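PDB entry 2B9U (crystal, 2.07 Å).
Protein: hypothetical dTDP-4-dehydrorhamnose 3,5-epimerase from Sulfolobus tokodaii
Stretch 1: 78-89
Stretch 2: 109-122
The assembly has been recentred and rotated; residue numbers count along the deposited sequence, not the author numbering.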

ATOM      1  N   GLY A  78       5.861  12.527  -2.991  1.00 21.09           N
ATOM      2  CA  GLY A  78       6.119  13.675  -2.118  1.00 22.08           C
ATOM      3  C   GLY A  78       7.166  13.427  -1.040  1.00 22.64           C
ATOM      4  O   GLY A  78       8.029  12.533  -1.167  1.00 22.20           O
ATOM      5  N   ARG A  79       7.051  14.204   0.033  1.00 22.48           N
ATOM      6  CA  ARG A  79       8.056  14.296   1.089  1.00 23.48           C
ATOM      7  C   ARG A  79       7.313  14.644   2.358  1.00 23.31           C
ATOM      8  O   ARG A  79       6.553  15.627   2.386  1.00 23.26           O
ATOM      9  CB  ARG A  79       9.030  15.459   0.829  1.00 23.92           C
ATOM     10  CG  ARG A  79      10.024  15.324  -0.304  1.00 26.77           C
ATOM     11  CD  ARG A  79      10.903  16.594  -0.373  1.00 33.24           C
ATOM     12  NE  ARG A  79      11.739  16.791   0.823  1.00 37.44           N
ATOM     13  CZ  ARG A  79      12.100  17.973   1.339  1.00 37.90           C
ATOM     14  NH1 ARG A  79      11.674  19.119   0.811  1.00 37.56           N
ATOM     15  NH2 ARG A  79      12.874  18.003   2.425  1.00 38.10           N
ATOM     16  N   ILE A  80       7.517  13.858   3.413  1.00 22.95           N
ATOM     17  CA  ILE A  80       6.942  14.207   4.712  1.00 22.96           C
ATOM     18  C   ILE A  80       8.019  14.207   5.806  1.00 23.12           C
ATOM     19  O   ILE A  80       9.027  13.514   5.684  1.00 23.43           O
ATOM     20  CB  ILE A  80       5.768  13.259   5.121  1.00 22.70           C
ATOM     21  CG1 ILE A  80       6.301  11.865   5.519  1.00 22.75           C
ATOM     22  CG2 ILE A  80       4.713  13.198   4.020  1.00 21.71           C
ATOM     23  CD1 ILE A  80       5.256  10.966   6.211  1.00 23.31           C
ATOM     24  N   LEU A  81       7.806  14.995   6.855  1.00 22.85           N
ATOM     25  CA  LEU A  81       8.589  14.850   8.070  1.00 23.22           C
ATOM     26  C   LEU A  81       7.705  14.056   9.003  1.00 23.40           C
ATOM     27  O   LEU A  81       6.714  14.562   9.497  1.00 23.50           O
ATOM     28  CB  LEU A  81       8.946  16.204   8.705  1.00 23.34           C
ATOM     29  CG  LEU A  81       9.714  16.127  10.049  1.00 23.24           C
ATOM     30  CD1 LEU A  81      11.066  15.412   9.882  1.00 21.48           C
ATOM     31  CD2 LEU A  81       9.895  17.525  10.656  1.00 23.49           C
ATOM     32  N   ASP A  82       8.076  12.808   9.223  1.00 23.78           N
ATOM     33  CA  ASP A  82       7.290  11.885  10.000  1.00 24.38           C
ATOM     34  C   ASP A  82       7.795  11.807  11.439  1.00 24.52           C
ATOM     35  O   ASP A  82       9.006  11.797  11.675  1.00 24.46           O
ATOM     36  CB  ASP A  82       7.365  10.510   9.363  1.00 24.79           C
ATOM     37  CG  ASP A  82       6.228   9.651   9.769  1.00 26.14           C
ATOM     38  OD1 ASP A  82       5.082  10.071   9.524  1.00 27.33           O
ATOM     39  OD2 ASP A  82       6.478   8.585  10.355  1.00 29.74           O
ATOM     40  N   VAL A  83       6.868  11.767  12.393  1.00 24.30           N
ATOM     41  CA  VAL A  83       7.227  11.809  13.812  1.00 24.30           C
ATOM     42  C   VAL A  83       6.471  10.732  14.598  1.00 24.83           C
ATOM     43  O   VAL A  83       5.297  10.457  14.315  1.00 24.40           O
ATOM     44  CB  VAL A  83       6.923  13.203  14.438  1.00 24.82           C
ATOM     45  CG1 VAL A  83       7.362  13.255  15.884  1.00 24.30           C
ATOM     46  CG2 VAL A  83       7.590  14.319  13.641  1.00 24.57           C
ATOM     47  N   ALA A  84       7.161  10.110  15.559  1.00 24.76           N
ATOM     48  CA  ALA A  84       6.561   9.169  16.512  1.00 24.95           C
ATOM     49  C   ALA A  84       6.929   9.608  17.916  1.00 25.75           C
ATOM     50  O   ALA A  84       8.100   9.817  18.190  1.00 25.45           O
ATOM     51  CB  ALA A  84       7.090   7.787  16.269  1.00 24.36           C
ATOM     52  N   VAL A  85       5.946   9.705  18.806  1.00 26.93           N
ATOM     53  CA  VAL A  85       6.164  10.215  20.162  1.00 29.09           C
ATOM     54  C   VAL A  85       5.800   9.147  21.189  1.00 30.30           C
ATOM     55  O   VAL A  85       4.671   8.637  21.168  1.00 30.52           O
ATOM     56  CB  VAL A  85       5.318  11.498  20.432  1.00 28.73           C
ATOM     57  CG1 VAL A  85       5.565  12.024  21.847  1.00 29.29           C
ATOM     58  CG2 VAL A  85       5.636  12.595  19.402  1.00 28.19           C
ATOM     59  N   ASP A  86       6.747   8.792  22.065  1.00 31.95           N
ATOM     60  CA  ASP A  86       6.467   7.826  23.142  1.00 33.97           C
ATOM     61  C   ASP A  86       5.463   8.411  24.095  1.00 34.84           C
ATOM     62  O   ASP A  86       5.760   9.400  24.777  1.00 35.71           O
ATOM     63  CB  ASP A  86       7.737   7.438  23.907  1.00 34.27           C
ATOM     64  CG  ASP A  86       7.543   6.216  24.819  1.00 35.43           C
ATOM     65  OD1 ASP A  86       6.398   5.807  25.104  1.00 36.17           O
ATOM     66  OD2 ASP A  86       8.563   5.641  25.246  1.00 38.33           O
ATOM     67  N   VAL A  87       4.269   7.821  24.126  1.00 35.96           N
ATOM     68  CA  VAL A  87       3.203   8.270  25.021  1.00 37.37           C
ATOM     69  C   VAL A  87       2.818   7.187  26.048  1.00 38.61           C
ATOM     70  O   VAL A  87       1.690   7.160  26.555  1.00 38.54           O
ATOM     71  CB  VAL A  87       1.939   8.788  24.250  1.00 37.22           C
ATOM     72  CG1 VAL A  87       2.284   9.989  23.368  1.00 37.00           C
ATOM     73  CG2 VAL A  87       1.254   7.660  23.447  1.00 36.85           C
ATOM     74  N   ARG A  88       3.763   6.293  26.332  1.00 40.40           N
ATOM     75  CA  ARG A  88       3.627   5.325  27.429  1.00 42.08           C
ATOM     76  C   ARG A  88       4.191   5.946  28.708  1.00 43.07           C
ATOM     77  O   ARG A  88       5.399   6.155  28.829  1.00 42.99           O
ATOM     78  CB  ARG A  88       4.379   4.029  27.102  1.00 41.92           C
ATOM     79  CG  ARG A  88       3.963   3.361  25.807  1.00 41.70           C
ATOM     80  CD  ARG A  88       4.974   2.327  25.354  1.00 41.47           C
ATOM     81  NE  ARG A  88       6.239   2.926  24.938  1.00 41.89           N
ATOM     82  CZ  ARG A  88       7.248   2.248  24.403  1.00 43.16           C
ATOM     83  NH1 ARG A  88       7.145   0.938  24.218  1.00 44.86           N
ATOM     84  NH2 ARG A  88       8.359   2.875  24.040  1.00 42.43           N
ATOM     85  N   LYS A  89       3.311   6.246  29.653  1.00 45.34           N
ATOM     86  CA  LYS A  89       3.693   6.924  30.900  1.00 47.15           C
ATOM     87  C   LYS A  89       4.914   6.340  31.627  1.00 48.06           C
ATOM     88  O   LYS A  89       5.790   7.093  32.069  1.00 48.33           O
ATOM     89  CB  LYS A  89       2.504   6.998  31.851  1.00 47.63           C
ATOM     90  CG  LYS A  89       1.738   8.313  31.779  1.00 49.12           C
ATOM     91  CD  LYS A  89       0.569   8.352  32.777  1.00 51.50           C
ATOM     92  CE  LYS A  89       1.057   8.556  34.222  1.00 52.87           C
ATOM     93  NZ  LYS A  89       1.812   9.836  34.407  1.00 52.73           N
ATOM     94  N   MET A 109      10.667   3.621   4.919  1.00 23.58           N
ATOM     95  CA  MET A 109       9.485   3.365   5.726  1.00 24.15           C
ATOM     96  C   MET A 109       9.879   3.453   7.187  1.00 23.98           C
ATOM     97  O   MET A 109      11.016   3.178   7.533  1.00 23.29           O
ATOM     98  CB  MET A 109       8.954   1.952   5.453  1.00 24.25           C
ATOM     99  CG  MET A 109       8.206   1.781   4.131  1.00 25.71           C
ATOM    100  SD  MET A 109       8.054   0.038   3.702  1.00 30.68           S
ATOM    101  CE  MET A 109       9.664  -0.247   2.949  1.00 25.19           C
ATOM    102  N   LEU A 110       8.926   3.825   8.028  1.00 24.46           N
ATOM    103  CA  LEU A 110       9.091   3.826   9.478  1.00 24.85           C
ATOM    104  C   LEU A 110       8.076   2.861  10.041  1.00 24.64           C
ATOM    105  O   LEU A 110       6.855   3.011   9.790  1.00 24.11           O
ATOM    106  CB  LEU A 110       8.742   5.194  10.052  1.00 25.22           C
ATOM    107  CG  LEU A 110       9.680   6.124  10.804  1.00 27.58           C
ATOM    108  CD1 LEU A 110       8.868   6.756  11.921  1.00 26.71           C
ATOM    109  CD2 LEU A 110      10.923   5.430  11.349  1.00 25.47           C
ATOM    110  N   TRP A 111       8.568   1.894  10.817  1.00 24.48           N
ATOM    111  CA  TRP A 111       7.706   1.055  11.647  1.00 24.03           C
ATOM    112  C   TRP A 111       7.591   1.681  13.026  1.00 24.25           C
ATOM    113  O   TRP A 111       8.607   1.972  13.696  1.00 23.62           O
ATOM    114  CB  TRP A 111       8.224  -0.373  11.731  1.00 24.04           C
ATOM    115  CG  TRP A 111       7.779  -1.139  12.984  1.00 23.57           C
ATOM    116  CD1 TRP A 111       8.562  -1.480  14.056  1.00 24.02           C
ATOM    117  CD2 TRP A 111       6.463  -1.653  13.272  1.00 23.64           C
ATOM    118  NE1 TRP A 111       7.819  -2.168  14.990  1.00 24.34           N
ATOM    119  CE2 TRP A 111       6.526  -2.277  14.540  1.00 24.52           C
ATOM    120  CE3 TRP A 111       5.233  -1.631  12.588  1.00 23.39           C
ATOM    121  CZ2 TRP A 111       5.420  -2.907  15.124  1.00 25.26           C
ATOM    122  CZ3 TRP A 111       4.120  -2.248  13.187  1.00 23.12           C
ATOM    123  CH2 TRP A 111       4.227  -2.875  14.438  1.00 23.34           C
ATOM    124  N   ILE A 112       6.340   1.904  13.423  1.00 24.03           N
ATOM    125  CA  ILE A 112       5.981   2.544  14.679  1.00 24.10           C
ATOM    126  C   ILE A 112       5.083   1.580  15.490  1.00 24.83           C
ATOM    127  O   ILE A 112       3.883   1.443  15.207  1.00 24.72           O
ATOM    128  CB  ILE A 112       5.219   3.876  14.464  1.00 23.90           C
ATOM    129  CG1 ILE A 112       5.954   4.802  13.478  1.00 22.55           C
ATOM    130  CG2 ILE A 112       4.944   4.565  15.827  1.00 23.90           C
ATOM    131  CD1 ILE A 112       5.176   6.043  13.124  1.00 22.05           C
ATOM    132  N   PRO A 113       5.660   0.933  16.515  1.00 25.20           N
ATOM    133  CA  PRO A 113       4.946  -0.039  17.364  1.00 25.52           C
ATOM    134  C   PRO A 113       3.871   0.637  18.213  1.00 25.95           C
ATOM    135  O   PRO A 113       3.866   1.858  18.309  1.00 25.62           O
ATOM    136  CB  PRO A 113       6.064  -0.621  18.251  1.00 25.46           C
ATOM    137  CG  PRO A 113       7.125   0.399  18.264  1.00 25.59           C
ATOM    138  CD  PRO A 113       7.059   1.129  16.942  1.00 25.00           C
ATOM    139  N   PRO A 114       2.930  -0.142  18.800  1.00 26.99           N
ATOM    140  CA  PRO A 114       1.957   0.465  19.726  1.00 27.24           C
ATOM    141  C   PRO A 114       2.599   1.210  20.901  1.00 27.67           C
ATOM    142  O   PRO A 114       3.699   0.872  21.324  1.00 28.32           O
ATOM    143  CB  PRO A 114       1.168  -0.739  20.253  1.00 27.42           C
ATOM    144  CG  PRO A 114       1.312  -1.788  19.228  1.00 26.72           C
ATOM    145  CD  PRO A 114       2.685  -1.588  18.614  1.00 27.05           C
ATOM    146  N   GLY A 115       1.903   2.212  21.428  1.00 28.00           N
ATOM    147  CA  GLY A 115       2.435   3.029  22.510  1.00 28.25           C
ATOM    148  C   GLY A 115       3.015   4.365  22.073  1.00 28.60           C
ATOM    149  O   GLY A 115       3.507   5.114  22.913  1.00 28.04           O
ATOM    150  N   PHE A 116       2.964   4.655  20.760  1.00 28.19           N
ATOM    151  CA  PHE A 116       3.426   5.936  20.205  1.00 27.60           C
ATOM    152  C   PHE A 116       2.302   6.718  19.554  1.00 26.98           C
ATOM    153  O   PHE A 116       1.375   6.133  19.015  1.00 26.80           O
ATOM    154  CB  PHE A 116       4.512   5.719  19.136  1.00 27.97           C
ATOM    155  CG  PHE A 116       5.832   5.279  19.689  1.00 28.82           C
ATOM    156  CD1 PHE A 116       6.049   3.945  20.024  1.00 29.12           C
ATOM    157  CD2 PHE A 116       6.864   6.199  19.866  1.00 28.60           C
ATOM    158  CE1 PHE A 116       7.278   3.541  20.552  1.00 30.95           C
ATOM    159  CE2 PHE A 116       8.098   5.806  20.380  1.00 29.42           C
ATOM    160  CZ  PHE A 116       8.307   4.479  20.722  1.00 30.06           C
ATOM    161  N   ALA A 117       2.414   8.047  19.581  1.00 26.31           N
ATOM    162  CA  ALA A 117       1.547   8.910  18.797  1.00 25.61           C
ATOM    163  C   ALA A 117       2.245   9.309  17.493  1.00 25.17           C
ATOM    164  O   ALA A 117       3.376   9.786  17.519  1.00 24.84           O
ATOM    165  CB  ALA A 117       1.183  10.162  19.600  1.00 25.55           C
ATOM    166  N   HIS A 118       1.554   9.143  16.364  1.00 24.09           N
ATOM    167  CA  HIS A 118       2.146   9.407  15.047  1.00 23.68           C
ATOM    168  C   HIS A 118       1.612  10.678  14.368  1.00 23.35           C
ATOM    169  O   HIS A 118       0.427  10.934  14.341  1.00 23.68           O
ATOM    170  CB  HIS A 118       1.983   8.179  14.120  1.00 23.39           C
ATOM    171  CG  HIS A 118       2.213   8.481  12.665  1.00 23.31           C
ATOM    172  ND1 HIS A 118       1.216   8.392  11.721  1.00 22.75           N
ATOM    173  CD2 HIS A 118       3.314   8.905  12.004  1.00 22.39           C
ATOM    174  CE1 HIS A 118       1.690   8.743  10.540  1.00 22.18           C
ATOM    175  NE2 HIS A 118       2.963   9.055  10.685  1.00 22.81           N
ATOM    176  N   GLY A 119       2.500  11.455  13.785  1.00 23.17           N
ATOM    177  CA  GLY A 119       2.069  12.565  12.962  1.00 22.80           C
ATOM    178  C   GLY A 119       3.102  12.869  11.908  1.00 22.44           C
ATOM    179  O   GLY A 119       4.196  12.306  11.923  1.00 21.88           O
ATOM    180  N   PHE A 120       2.742  13.750  10.982  1.00 22.23           N
ATOM    181  CA  PHE A 120       3.693  14.248   9.998  1.00 22.96           C
ATOM    182  C   PHE A 120       3.263  15.603   9.479  1.00 23.15           C
ATOM    183  O   PHE A 120       2.085  15.955   9.563  1.00 23.00           O
ATOM    184  CB  PHE A 120       3.871  13.272   8.818  1.00 22.37           C
ATOM    185  CG  PHE A 120       2.618  13.051   7.999  1.00 22.39           C
ATOM    186  CD1 PHE A 120       2.312  13.879   6.916  1.00 21.75           C
ATOM    187  CD2 PHE A 120       1.764  11.996   8.289  1.00 23.61           C
ATOM    188  CE1 PHE A 120       1.181  13.663   6.151  1.00 23.06           C
ATOM    189  CE2 PHE A 120       0.616  11.777   7.521  1.00 22.75           C
ATOM    190  CZ  PHE A 120       0.323  12.601   6.459  1.00 21.28           C
ATOM    191  N   GLN A 121       4.227  16.350   8.949  1.00 23.64           N
ATOM    192  CA  GLN A 121       3.932  17.463   8.067  1.00 24.05           C
ATOM    193  C   GLN A 121       4.331  17.139   6.623  1.00 24.71           C
ATOM    194  O   GLN A 121       5.432  16.628   6.362  1.00 24.95           O
ATOM    195  CB  GLN A 121       4.598  18.759   8.531  1.00 24.13           C
ATOM    196  CG  GLN A 121       4.192  19.965   7.672  1.00 22.38           C
ATOM    197  CD  GLN A 121       4.666  21.282   8.232  1.00 24.07           C
ATOM    198  OE1 GLN A 121       5.834  21.440   8.594  1.00 24.04           O
ATOM    199  NE2 GLN A 121       3.766  22.245   8.288  1.00 23.60           N
ATOM    200  N   ALA A 122       3.419  17.414   5.692  1.00 24.85           N
ATOM    201  CA  ALA A 122       3.735  17.296   4.269  1.00 24.70           C
ATOM    202  C   ALA A 122       4.680  18.437   3.864  1.00 24.76           C
ATOM    203  O   ALA A 122       4.361  19.619   4.051  1.00 24.40           O
ATOM    204  CB  ALA A 122       2.454  17.285   3.428  1.00 24.11           C
TER

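Strand 116-122 runs antiparallel to strand 79-86, their axes 4.3 Å apart at closest approach, while strand 109-112 lies farther off, 8.9 Å away and nearly parallel to 79-86. It therefore reaches stretch 1 through side chains alone. Leu-110 sets CD1 3.4 Å from OD2 of Asp-82, an apolar neighbour that offers this carboxylate oxygen no hydrogen bond. Ile-112 places CG2 3.9 Å from CB of Ala-84, an apolar contact.

After the two prolines, Gly-115 closes the ladder: Val-87 N donates to Gly-115 O (3.1 Å). Its backbone angles, 100/1, call for glycine in themselves, and a CB would also fall 2.6 Å from CD of Arg-88. That arginine is held by Asp-86, with NE donating to OD1 (2.9 Å) in a salt bridge and NH2 to OD2 (3.0 Å). Fixed in this way, its guanidinium lies with one face over Phe-116, NH2 of Arg-88 being 3.7 Å from CZ of Phe-116, so a flat cation meets an aromatic ring. The same ring reaches Ala-84, CD2 of Phe-116 lying 3.9 Å from CB of Ala-84, where the short alanine side chain takes up little room.

Ala-117 pairs with Val-85 through two hydrogen bonds, Ala-117 N to Val-85 O (2.8 Å) and Val-85 N to Ala-117 O (2.9 Å). Its methyl turns to the other side of the sheet, where Val-87 CG1 packs 3.9 Å from Ala-117 CB.

His-118 returns to the side of Phe-116, and its imidazole extends along the strand so that NE2 donates to Asp-82 OD1 at 2.6 Å. The carboxylate lies at the ring edge, near the plane, as a donor nitrogen requires; a short bond between buried polar groups gives each a partner.

At Gly-119 the backbone again bonds twice, Gly-119 N to Val-83 O (3.0 Å) and Val-83 N to Gly-119 O (2.8 Å), with no side chain set beside Val-83. Phe-120 sits opposite Asp-82 in a non-hydrogen-bonded pair, where the strands come close enough for Phe-120 CA to approach Leu-81 O at 3.1 Å in a CA-H...O contact. Its CB packs 3.7 Å from Ile-80 CD1, adding an apolar contact next to the polar pair.

Gln-121 completes the bonding with Leu-81, N of Gln-121 to O of Leu-81 (3.1 Å) and N of Leu-81 to O of Gln-121 (2.9 Å), while its amide group is satisfied elsewhere in the structure. Ala-122 ends the register opposite Ile-80.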